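Local coordinates for protein putative transcriptional regulator, LysR family (Vibrio parahaemolyticus, PDB 3OXN) that probably acts as a DNA-binding transcription factor of the LysR family, of which this chain is the part containing the substrate-binding domain, at residues Ile121-Asp125 / Gly126-Leu130; Ile164-Pro167 / Ala168-Tyr172; His101-Asn105 / Gln106-Leu110; Leu145-His149 / Leu150-Leu154; Gly78-Pro82 / Leu83-Ile87. All blocks are in the same frame, centred on the assembly; numbering follows the deposited sequence.

Interaction 1: Ile121-Asp125 / Gly126-Leu130; sequences IAISD and GVKAL
Ile123 lies with its CG2 branch against the first turn of the helix that follows, while the hydroxyl of the next residue, Ser124, turns to the open end of that helix. The branch points away from the backbone N of its own residue (N-CA-CB-CG2 trans), which sets CG2 alongside Val127, 3.9 Å from Val127 CB, and 3.5 Å from Lys128 N. Val127 meets it through CB and CG1 and sends its own CG2 to the side of the Ser124 hydroxyl. Ser124 OG sits between its backbone N and carbonyl carbon (chi1 59°), and from there accepts a weak hydrogen bond from Val127 N at 3.3 Å. Ser124 is thus the N-cap of helix 125-134, the first helix after strand 117-120 in the alpha/beta LysR substrate-binding domain, whose fold is of the periplasmic-binding-protein type. The helix proper opens with two backbone bonds, Lys128 N to Ser124 O and Ala129 N to Asp125 O, both 2.6 Å. Lys128 sets out toward the preceding loop, but its chain bends away and carries NZ to a salt bridge with Glu132. Asp125 likewise directs its carboxylate off the helix: OD1 pairs with Arg146, and the distance of 6.8 Å from Asp125 OD1 to Lys128 NZ rules out a direct ion pair between these two. Val127 also touches Arg75 and Phe192, in loops beside strands 71-74 and 194-199 of the other sheet.

Interaction 2: Ile164-Pro167 / Ala168-Tyr172; sequences ITVP and ADLAY
Val166 and Ala171 make the closest side-chain contact at this strand-to-helix corner, with Val166 CG2 3.6 Å from Ala171 CB. The methyl gets there because chi1 of Val166 (-83°) sets CG2 between the backbone N and the carbonyl carbon, facing the first helical turn. Beside it the polar grip is made by one carbonyl: Pro167 O accepts from Leu170 N at 3.0 Å and, more weakly, from Ala171 N at 3.3 Å. The second bond is long but nearly straight (168°). Pro167 is the N-cap residue; its carbonyl begins the helical bonding, and its ring offers no side-chain cap. Packing is looser on the branch that Val166 turns to Leu170, where Val166 CG1 and Leu170 CD2 are 4.4 Å apart. Ala168 and Asp169, both partly exposed, mark the more open side. The short axes of strand and helix approach to 5.3 Å, with 115° between their N-to-C directions. Strand 163-167 lies in the middle of its sheet, parallel to 117-120 and antiparallel to 93-98, with Thr165 bonded to the backbone of Ala119 and Ile121. Helix 168-177 leaves it with Leu170 packed on Gln31 and Thr32 of helix 28-44, and with Ala171 against Leu96 of strand 93-98.

Interaction 3: His101-Asn105 / Gln106-Leu110; sequences HPLAN and QEMSL
Leu103 is the side chain on which Gln106 and Met108 converge, in the connection from strand 93-98 to helix 110-114. The turn that presents it starts at His101, whose ND1 accepts a hydrogen bond from Leu103 N (3.0 Å). The donor is only 1° out of the imidazole plane, at the ring edge. NE2 of the same ring makes a weak bond to the carbonyl of Pro161, and a backbone bond from Ala104 N to His101 O adds to the turn. Leu103 then divides its contacts. CD1 meets CE of Met108, a selenomethionine, at 3.6 Å, the two chains crossing at about a right angle, and the bend of Met108 at chi3 (-52°) brings CE round to this place. The extended Gln106 chain crosses Leu103 obliquely, with Gln106 CG 4.0 Å from Leu103 CA. The Leu103 carbonyl accepts a weak but straight bond from Gln106 N, 3.3 Å and 166°. Asn105 sends OD1 back to Lys99 NZ, so the polar end of this exposed residue is held outside the contact. Met108 also packs on Leu97, Ile163, Tyr113 and Pro186, an apolar setting which Leu103 shares in part through Leu97. With ND1 accepting from a backbone N-H and NE2 beside a carbonyl oxygen, the bonding of His101 is consistent with a neutral imidazole protonated on NE2, and the turn then combines backbone and ring bonds with methyl contacts.

Interaction 4: Leu145-His149 / Leu150-Leu154; sequences LRAYH and LEAAL
The turn from strand 142-146 into the short, weakly bonded helix 151-156 folds back on itself here, bringing Leu145 and Ala147 against Ala152 and Ala153. Leu145 does most of the reaching: with CG trans to the backbone N (chi1 172°), its CD2 methyl arrives over the backbone of the helix, 3.6 Å from Ala153 CA. The same methyl lies 4.2 Å from Ala153 CB and a little further from Ala152 CB, so it sits in the angle between two small residues. Two residues on, Ala147 CB meets Ala152 CB at 4.0 Å, methyl against methyl. This is the first half of a beta-alpha-beta crossover: strand 142-146, helix 151-156 and strand 163-167 are consecutive, and both strands run parallel in one sheet with 117-120 between them. Backbone bonds of Leu145 to His118 and Met120 tie the strand to that neighbour. His149 comes two residues before the helix; among its side-chain atoms it is CB that nears Glu151, 4.0 Å from Glu151 OE2, and the ring then turns away from the segment. Its ND1 makes a weak bond to Asp27 of the same chain. Beyond it the ring meets that of His149 of the second subunit, the planes at about 70°. The strand lies at the dimer interface as well, since Leu145 and Arg146 pair with a parallel strand of the second subunit and pack on Phe52 and Asn51 of that chain. Away from the helix, Arg146 NH2 gives Tyr148 OH a weak, strongly bent bond (3.3 Å).

Interaction 5: Gly78-Pro82 / Leu83-Ile87; sequences GPVEP and LRSEI
Val80 lies over the start of the following strand, its CB 4.0 Å from Leu83 CB and its CG2 methyl leaning on Ser85. From chi1 of -54°, CG2 falls between the backbone N and the carbonyl carbon of Val80, and that places it 3.5 Å from Ser85 OG and 3.7 Å from Ser85 CB. Between Val80 and Leu83 the chain turns round through Glu81 and Pro82, and the peptide bond before Pro82 is cis. A cis proline at the third position is consistent with a type VI beta turn, though the Pro82 backbone angles (-92°/42°) fit it only roughly. The bond from Leu83 N to Val80 O, 2.6 Å, supports this reading but is uncertain, because the position of that oxygen is not sure in the model. Pro82 and Glu81 hold the exposed outside of the turn; Pro82 meets Leu83 N with its ring carbons. Leu83 is the buried member, and its side chain packs on Ser61 and Leu64 of helix 60-65 and on Ile197. Strand 83-89, which the turn introduces, is the outermost strand at one end of its sheet, antiparallel to 194-199. Glu86 is bonded to the backbone of Met196 there, Ser85 lies against Ile197, and Arg84 packs on Trp198 while its NE forms a salt bridge with Glu203.

Interactions 1, 2 and 4 belong to one sheet system and touch one another: Ile121 of interaction 1 packs on Val166 of interaction 2 and on Leu150 and Ala147 of interaction 4, while Ile164 of interaction 2 packs on Ala153 of interaction 4. Interaction 2 is buried and apolar apart from the Pro167 carbonyl that begins its helix; interaction 4 is buried too, but against the second subunit; interaction 1 has a serine cap and a charged outer side. Interaction 3, at the far end of the same sheet system, is half exposed and combines a histidine-held turn with methyl contacts. Interaction 5 is a surface turn on the other sheet, its centre about 40 Å from that of interaction 3.

Interaction 1: Ile121-Asp125 / Gly126-Leu130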
# COMPACT_ATOMS: atom_id res chain seq x y z
N ILE A 121 -7.14 -9.12 2.12
CA ILE A 121 -6.08 -8.20 1.74
C ILE A 121 -6.19 -7.74 0.30
O ILE A 121 -6.64 -8.50 -0.55
CB ILE A 121 -4.71 -8.86 2.00
CG1 ILE A 121 -4.40 -8.79 3.49
CG2 ILE A 121 -3.62 -8.19 1.18
CD1 ILE A 121 -4.63 -7.41 4.05
N ALA A 122 -5.86 -6.47 0.05
CA ALA A 122 -5.62 -5.92 -1.30
C ALA A 122 -6.76 -6.06 -2.29
O ALA A 122 -6.57 -5.90 -3.50
CB ALA A 122 -4.35 -6.49 -1.88
N ILE A 123 -7.95 -6.36 -1.77
CA ILE A 123 -9.15 -6.58 -2.57
C ILE A 123 -9.95 -5.30 -2.59
O ILE A 123 -10.30 -4.77 -1.53
CB ILE A 123 -10.04 -7.62 -1.89
CG1 ILE A 123 -9.38 -9.01 -1.93
CG2 ILE A 123 -11.43 -7.61 -2.49
CD1 ILE A 123 -9.37 -9.68 -3.30
N SER A 124 -10.27 -4.79 -3.77
CA SER A 124 -11.12 -3.60 -3.83
C SER A 124 -12.56 -3.89 -3.35
O SER A 124 -13.03 -5.02 -3.43
CB SER A 124 -11.16 -3.07 -5.25
OG SER A 124 -11.64 -4.06 -6.12
N ASP A 125 -13.24 -2.87 -2.84
CA ASP A 125 -14.66 -2.96 -2.50
C ASP A 125 -15.47 -3.62 -3.63
O ASP A 125 -16.23 -4.56 -3.40
CB ASP A 125 -15.23 -1.57 -2.21
CG ASP A 125 -14.59 -0.90 -1.00
OD1 ASP A 125 -14.79 -1.37 0.15
OD2 ASP A 125 -13.89 0.11 -1.19
N GLY A 126 -15.32 -3.10 -4.84
CA GLY A 126 -16.01 -3.64 -6.00
C GLY A 126 -15.80 -5.14 -6.17
O GLY A 126 -16.74 -5.87 -6.52
N VAL A 127 -14.58 -5.60 -5.93
CA VAL A 127 -14.28 -7.04 -5.94
C VAL A 127 -14.77 -7.73 -4.67
O VAL A 127 -15.17 -8.88 -4.72
CB VAL A 127 -12.77 -7.32 -6.11
CG1 VAL A 127 -12.50 -8.83 -6.08
CG2 VAL A 127 -12.28 -6.70 -7.40
N LYS A 128 -14.72 -7.01 -3.55
CA LYS A 128 -15.28 -7.44 -2.27
C LYS A 128 -16.77 -7.75 -2.44
O LYS A 128 -17.29 -8.73 -1.89
CB LYS A 128 -15.15 -6.29 -1.26
CG LYS A 128 -14.91 -6.68 0.19
CD LYS A 128 -16.19 -6.87 0.97
CE LYS A 128 -15.85 -7.05 2.45
NZ LYS A 128 -17.05 -6.99 3.34
N ALA A 129 -17.44 -6.89 -3.20
CA ALA A 129 -18.85 -7.06 -3.49
C ALA A 129 -19.04 -8.29 -4.36
O ALA A 129 -20.02 -9.02 -4.21
CB ALA A 129 -19.39 -5.81 -4.17
N LEU A 130 -18.11 -8.51 -5.28
CA LEU A 130 -18.16 -9.69 -6.15
C LEU A 130 -18.16 -11.01 -5.36
O LEU A 130 -18.92 -11.92 -5.68
CB LEU A 130 -17.00 -9.68 -7.15
CG LEU A 130 -17.28 -9.14 -8.56
CD1 LEU A 130 -18.21 -7.95 -8.51
CD2 LEU A 130 -15.97 -8.78 -9.22

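Interaction 2: Ile164-Pro167 / Ala168-Tyr172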
# COMPACT_ATOMS: atom_id res chain seq x y z
N ILE A 164 -6.32 -15.76 4.70
CA ILE A 164 -6.07 -14.49 4.04
C ILE A 164 -6.52 -14.53 2.58
O ILE A 164 -5.86 -15.15 1.76
CB ILE A 164 -4.56 -14.13 4.06
CG1 ILE A 164 -4.05 -13.93 5.49
CG2 ILE A 164 -4.31 -12.87 3.29
CD1 ILE A 164 -3.83 -15.22 6.25
N THR A 165 -7.63 -13.88 2.24
CA THR A 165 -8.04 -13.81 0.84
C THR A 165 -7.29 -12.70 0.12
O THR A 165 -7.09 -11.63 0.68
CB THR A 165 -9.53 -13.55 0.68
OG1 THR A 165 -10.27 -14.64 1.26
CG2 THR A 165 -9.86 -13.42 -0.80
N VAL A 166 -6.89 -12.94 -1.12
CA VAL A 166 -6.06 -11.99 -1.87
C VAL A 166 -6.20 -12.26 -3.35
O VAL A 166 -6.47 -13.40 -3.74
CB VAL A 166 -4.57 -12.17 -1.57
CG1 VAL A 166 -4.17 -11.46 -0.31
CG2 VAL A 166 -4.22 -13.64 -1.53
N PRO A 167 -5.99 -11.22 -4.18
CA PRO A 167 -5.90 -11.44 -5.63
C PRO A 167 -4.86 -12.53 -5.92
O PRO A 167 -3.78 -12.49 -5.33
CB PRO A 167 -5.41 -10.09 -6.17
CG PRO A 167 -5.80 -9.11 -5.15
CD PRO A 167 -5.72 -9.82 -3.82
N ALA A 168 -5.19 -13.48 -6.80
CA ALA A 168 -4.36 -14.66 -7.06
C ALA A 168 -2.85 -14.42 -7.13
O ALA A 168 -2.08 -15.07 -6.42
CB ALA A 168 -4.83 -15.34 -8.32
N ASP A 169 -2.44 -13.49 -8.00
CA ASP A 169 -1.03 -13.30 -8.35
C ASP A 169 -0.23 -12.89 -7.14
O ASP A 169 0.97 -13.18 -7.04
CB ASP A 169 -0.86 -12.23 -9.44
CG ASP A 169 -1.97 -12.25 -10.48
OD1 ASP A 169 -1.64 -12.12 -11.68
OD2 ASP A 169 -3.17 -12.38 -10.11
N LEU A 170 -0.89 -12.19 -6.22
CA LEU A 170 -0.26 -11.70 -5.01
C LEU A 170 -0.02 -12.85 -4.05
O LEU A 170 1.06 -12.96 -3.46
CB LEU A 170 -1.11 -10.64 -4.34
CG LEU A 170 -0.43 -10.12 -3.08
CD1 LEU A 170 1.00 -9.70 -3.41
CD2 LEU A 170 -1.19 -8.97 -2.48
N ALA A 171 -1.04 -13.69 -3.88
CA ALA A 171 -0.90 -14.94 -3.14
C ALA A 171 0.41 -15.65 -3.52
O ALA A 171 1.26 -15.89 -2.67
CB ALA A 171 -2.09 -15.83 -3.42
N TYR A 172 0.58 -15.97 -4.81
CA TYR A 172 1.77 -16.69 -5.26
C TYR A 172 3.06 -15.94 -4.95
O TYR A 172 4.09 -16.53 -4.62
CB TYR A 172 1.69 -16.97 -6.76
CG TYR A 172 0.62 -17.95 -7.17
CD1 TYR A 172 0.54 -19.21 -6.59
CD2 TYR A 172 -0.31 -17.62 -8.15
CE1 TYR A 172 -0.45 -20.10 -6.98
CE2 TYR A 172 -1.29 -18.51 -8.54
CZ TYR A 172 -1.36 -19.75 -7.95
OH TYR A 172 -2.35 -20.65 -8.34

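Interaction 3: His101-Asn105 / Gln106-Leu110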
# COMPACT_ATOMS: atom_id res chain seq x y z
N HIS A 101 -1.31 -23.45 9.98
CA HIS A 101 -2.75 -23.33 10.07
C HIS A 101 -3.28 -24.75 10.03
O HIS A 101 -2.68 -25.61 9.39
CB HIS A 101 -3.29 -22.54 8.89
CG HIS A 101 -4.75 -22.23 8.99
ND1 HIS A 101 -5.72 -23.20 8.88
CD2 HIS A 101 -5.40 -21.06 9.18
CE1 HIS A 101 -6.91 -22.64 9.00
NE2 HIS A 101 -6.74 -21.34 9.19
N PRO A 102 -4.38 -25.02 10.75
CA PRO A 102 -4.96 -26.36 10.71
C PRO A 102 -5.17 -26.90 9.28
O PRO A 102 -4.75 -28.03 8.98
CB PRO A 102 -6.29 -26.18 11.46
CG PRO A 102 -5.99 -25.11 12.46
CD PRO A 102 -4.98 -24.19 11.81
N LEU A 103 -5.82 -26.12 8.42
CA LEU A 103 -6.17 -26.59 7.08
C LEU A 103 -5.01 -26.53 6.10
O LEU A 103 -5.21 -26.74 4.91
CB LEU A 103 -7.32 -25.75 6.50
CG LEU A 103 -8.50 -25.52 7.43
CD1 LEU A 103 -9.42 -24.43 6.87
CD2 LEU A 103 -9.26 -26.82 7.63
N ALA A 104 -3.81 -26.21 6.59
CA ALA A 104 -2.65 -25.99 5.72
C ALA A 104 -2.34 -27.20 4.84
O ALA A 104 -2.07 -27.05 3.64
CB ALA A 104 -1.43 -25.61 6.54
N ASN A 105 -2.41 -28.39 5.43
CA ASN A 105 -2.04 -29.62 4.74
C ASN A 105 -3.22 -30.48 4.30
O ASN A 105 -3.08 -31.67 4.02
CB ASN A 105 -1.08 -30.46 5.58
CG ASN A 105 0.16 -29.67 6.01
OD1 ASN A 105 0.77 -28.95 5.21
ND2 ASN A 105 0.52 -29.82 7.27
N GLN A 106 -4.40 -29.88 4.21
CA GLN A 106 -5.55 -30.59 3.69
C GLN A 106 -6.21 -29.69 2.67
O GLN A 106 -5.85 -28.52 2.54
CB GLN A 106 -6.51 -30.98 4.80
CG GLN A 106 -7.45 -29.89 5.27
CD GLN A 106 -8.24 -30.30 6.51
OE1 GLN A 106 -9.47 -30.20 6.54
NE2 GLN A 106 -7.54 -30.79 7.54
N GLU A 107 -7.16 -30.21 1.91
CA GLU A 107 -7.87 -29.33 1.01
C GLU A 107 -8.89 -28.59 1.84
O GLU A 107 -9.48 -29.15 2.76
CB GLU A 107 -8.57 -30.09 -0.13
CG GLU A 107 -9.15 -29.11 -1.16
CD GLU A 107 -10.22 -29.72 -2.05
OE1 GLU A 107 -10.49 -29.14 -3.13
OE2 GLU A 107 -10.80 -30.77 -1.66
N MSE A 108 -9.07 -27.32 1.53
CA MSE A 108 -10.02 -26.52 2.29
C MSE A 108 -11.39 -26.53 1.61
O MSE A 108 -11.56 -26.02 0.50
CB MSE A 108 -9.50 -25.10 2.45
CG MSE A 108 -10.58 -24.04 2.56
SE MSE A 108 -9.78 -22.25 2.56
CE MSE A 108 -8.48 -22.55 3.98
N SER A 109 -12.35 -27.13 2.29
CA SER A 109 -13.71 -27.18 1.80
C SER A 109 -14.43 -25.89 2.15
O SER A 109 -14.06 -25.19 3.08
CB SER A 109 -14.44 -28.36 2.41
OG SER A 109 -15.70 -27.97 2.92
N LEU A 110 -15.46 -25.58 1.38
CA LEU A 110 -16.35 -24.48 1.73
C LEU A 110 -16.57 -24.46 3.24
O LEU A 110 -16.21 -23.50 3.91
CB LEU A 110 -17.68 -24.61 1.01
CG LEU A 110 -18.67 -23.49 1.32
CD1 LEU A 110 -18.29 -22.20 0.60
CD2 LEU A 110 -20.08 -23.93 0.94

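Interaction 4: Leu145-His149 / Leu150-Leu154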
# COMPACT_ATOMS: atom_id res chain seq x y z
N LEU A 145 -10.18 -9.08 9.69
CA LEU A 145 -9.26 -8.05 9.23
C LEU A 145 -9.47 -7.66 7.76
O LEU A 145 -9.58 -8.52 6.88
CB LEU A 145 -7.81 -8.48 9.47
CG LEU A 145 -6.69 -7.60 8.89
CD1 LEU A 145 -6.89 -6.14 9.26
CD2 LEU A 145 -5.31 -8.10 9.33
N ARG A 146 -9.53 -6.36 7.50
CA ARG A 146 -9.61 -5.87 6.13
C ARG A 146 -8.59 -4.76 5.94
O ARG A 146 -8.79 -3.66 6.43
CB ARG A 146 -11.00 -5.37 5.82
CG ARG A 146 -11.09 -4.55 4.56
CD ARG A 146 -11.72 -5.32 3.42
NE ARG A 146 -11.52 -4.60 2.17
CZ ARG A 146 -12.46 -3.93 1.52
NH1 ARG A 146 -13.71 -3.90 1.98
NH2 ARG A 146 -12.16 -3.31 0.39
N ALA A 147 -7.50 -5.07 5.27
CA ALA A 147 -6.43 -4.11 5.05
C ALA A 147 -6.14 -3.97 3.56
O ALA A 147 -6.96 -4.37 2.73
CB ALA A 147 -5.19 -4.52 5.80
N TYR A 148 -4.98 -3.42 3.22
CA TYR A 148 -4.68 -3.09 1.83
C TYR A 148 -3.22 -3.31 1.48
O TYR A 148 -2.91 -3.72 0.36
CB TYR A 148 -5.10 -1.66 1.50
CG TYR A 148 -6.45 -1.57 0.80
CD1 TYR A 148 -6.57 -1.91 -0.55
CD2 TYR A 148 -7.58 -1.13 1.48
CE1 TYR A 148 -7.80 -1.82 -1.20
CE2 TYR A 148 -8.81 -1.03 0.83
CZ TYR A 148 -8.91 -1.37 -0.51
OH TYR A 148 -10.13 -1.27 -1.16
N HIS A 149 -2.32 -3.04 2.42
CA HIS A 149 -1.00 -3.64 2.37
C HIS A 149 -1.21 -4.92 3.14
O HIS A 149 -2.06 -4.97 4.03
CB HIS A 149 0.06 -2.77 3.04
CG HIS A 149 0.09 -1.35 2.53
ND1 HIS A 149 0.32 -1.04 1.22
CD2 HIS A 149 -0.09 -0.17 3.18
CE1 HIS A 149 0.28 0.28 1.06
NE2 HIS A 149 0.04 0.82 2.24
N LEU A 150 -0.47 -5.98 2.81
CA LEU A 150 -0.66 -7.23 3.52
C LEU A 150 0.24 -7.43 4.75
O LEU A 150 0.04 -8.40 5.49
CB LEU A 150 -0.57 -8.45 2.59
CG LEU A 150 0.61 -8.75 1.65
CD1 LEU A 150 1.92 -7.97 1.93
CD2 LEU A 150 0.84 -10.25 1.71
N GLU A 151 1.20 -6.55 4.99
CA GLU A 151 2.01 -6.68 6.20
C GLU A 151 1.18 -6.59 7.47
O GLU A 151 1.69 -6.77 8.57
CB GLU A 151 3.16 -5.66 6.24
CG GLU A 151 3.03 -4.56 5.21
CD GLU A 151 4.08 -4.65 4.10
OE1 GLU A 151 5.30 -4.78 4.42
OE2 GLU A 151 3.68 -4.57 2.91
N ALA A 152 -0.12 -6.33 7.33
CA ALA A 152 -1.02 -6.30 8.48
C ALA A 152 -1.57 -7.69 8.77
O ALA A 152 -1.59 -8.13 9.91
CB ALA A 152 -2.17 -5.30 8.25
N ALA A 153 -2.02 -8.39 7.73
CA ALA A 153 -2.44 -9.77 7.89
C ALA A 153 -1.23 -10.61 8.32
O ALA A 153 -1.33 -11.40 9.25
CB ALA A 153 -3.06 -10.31 6.62
N LEU A 154 -0.10 -10.41 7.65
CA LEU A 154 1.15 -11.07 8.04
C LEU A 154 1.26 -11.00 9.56
O LEU A 154 1.47 -12.01 10.22
CB LEU A 154 2.38 -10.40 7.40
CG LEU A 154 2.54 -10.41 5.86
CD1 LEU A 154 3.84 -9.73 5.41
CD2 LEU A 154 2.46 -11.83 5.29

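Interaction 5: Gly78-Pro82 / Leu83-Ile87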
# COMPACT_ATOMS: atom_id res chain seq x y z
N GLY A 78 -17.42 0.61 -12.30
CA GLY A 78 -18.48 0.84 -13.27
C GLY A 78 -18.00 1.42 -14.59
O GLY A 78 -16.81 1.67 -14.77
N PRO A 79 -18.92 1.64 -15.54
CA PRO A 79 -18.62 2.24 -16.85
C PRO A 79 -17.87 3.56 -16.70
O PRO A 79 -18.22 4.38 -15.86
CB PRO A 79 -20.01 2.50 -17.43
CG PRO A 79 -20.90 1.53 -16.75
CD PRO A 79 -20.36 1.34 -15.37
N VAL A 80 -16.86 3.76 -17.53
CA VAL A 80 -15.94 4.89 -17.35
C VAL A 80 -16.03 5.98 -18.41
O VAL A 80 -15.27 6.95 -18.36
CB VAL A 80 -14.47 4.39 -17.27
CG1 VAL A 80 -14.33 3.32 -16.20
CG2 VAL A 80 -14.01 3.86 -18.63
N GLU A 81 -16.95 5.84 -19.37
CA GLU A 81 -17.13 6.84 -20.42
C GLU A 81 -17.44 8.22 -19.83
O GLU A 81 -18.28 8.34 -18.93
CB GLU A 81 -18.25 6.44 -21.37
CG GLU A 81 -18.02 5.11 -22.07
CD GLU A 81 -18.18 3.93 -21.13
OE1 GLU A 81 -17.29 3.05 -21.14
OE2 GLU A 81 -19.20 3.90 -20.39
N PRO A 82 -16.79 9.27 -20.36
CA PRO A 82 -15.88 9.30 -21.51
C PRO A 82 -14.39 9.12 -21.19
O PRO A 82 -13.53 9.82 -21.76
CB PRO A 82 -16.09 10.71 -22.03
CG PRO A 82 -16.12 11.48 -20.77
CD PRO A 82 -17.09 10.65 -19.93
N LEU A 83 -14.07 8.20 -20.28
CA LEU A 83 -12.67 7.87 -20.00
C LEU A 83 -12.23 6.69 -20.85
O LEU A 83 -12.93 5.69 -20.94
CB LEU A 83 -12.45 7.57 -18.52
CG LEU A 83 -12.51 8.76 -17.58
CD1 LEU A 83 -12.08 8.33 -16.19
CD2 LEU A 83 -11.61 9.83 -18.10
N ARG A 84 -11.08 6.83 -21.48
CA ARG A 84 -10.54 5.74 -22.28
C ARG A 84 -10.16 4.56 -21.39
O ARG A 84 -9.72 4.71 -20.26
CB ARG A 84 -9.34 6.25 -23.05
CG ARG A 84 -9.65 7.55 -23.74
CD ARG A 84 -10.64 7.27 -24.81
NE ARG A 84 -10.31 5.98 -25.39
CZ ARG A 84 -10.60 5.59 -26.63
NH1 ARG A 84 -11.25 6.42 -27.45
NH2 ARG A 84 -10.25 4.38 -27.03
N SER A 85 -10.37 3.36 -21.90
CA SER A 85 -10.11 2.20 -21.08
C SER A 85 -9.87 1.00 -21.96
O SER A 85 -10.46 0.89 -23.03
CB SER A 85 -11.29 1.92 -20.16
OG SER A 85 -12.47 1.75 -20.93
N GLU A 86 -9.00 0.11 -21.52
CA GLU A 86 -8.83 -1.17 -22.18
C GLU A 86 -8.59 -2.22 -21.10
O GLU A 86 -7.93 -1.93 -20.11
CB GLU A 86 -7.67 -1.11 -23.17
CG GLU A 86 -6.38 -1.68 -22.64
CD GLU A 86 -5.33 -1.87 -23.73
OE1 GLU A 86 -5.06 -0.90 -24.47
OE2 GLU A 86 -4.78 -3.00 -23.85
N ILE A 87 -9.12 -3.44 -21.27
CA ILE A 87 -8.84 -4.50 -20.30
C ILE A 87 -7.39 -4.94 -20.41
O ILE A 87 -6.82 -4.97 -21.50
CB ILE A 87 -9.76 -5.71 -20.45
CG1 ILE A 87 -11.22 -5.27 -20.35
CG2 ILE A 87 -9.46 -6.74 -19.40
CD1 ILE A 87 -12.20 -6.41 -20.29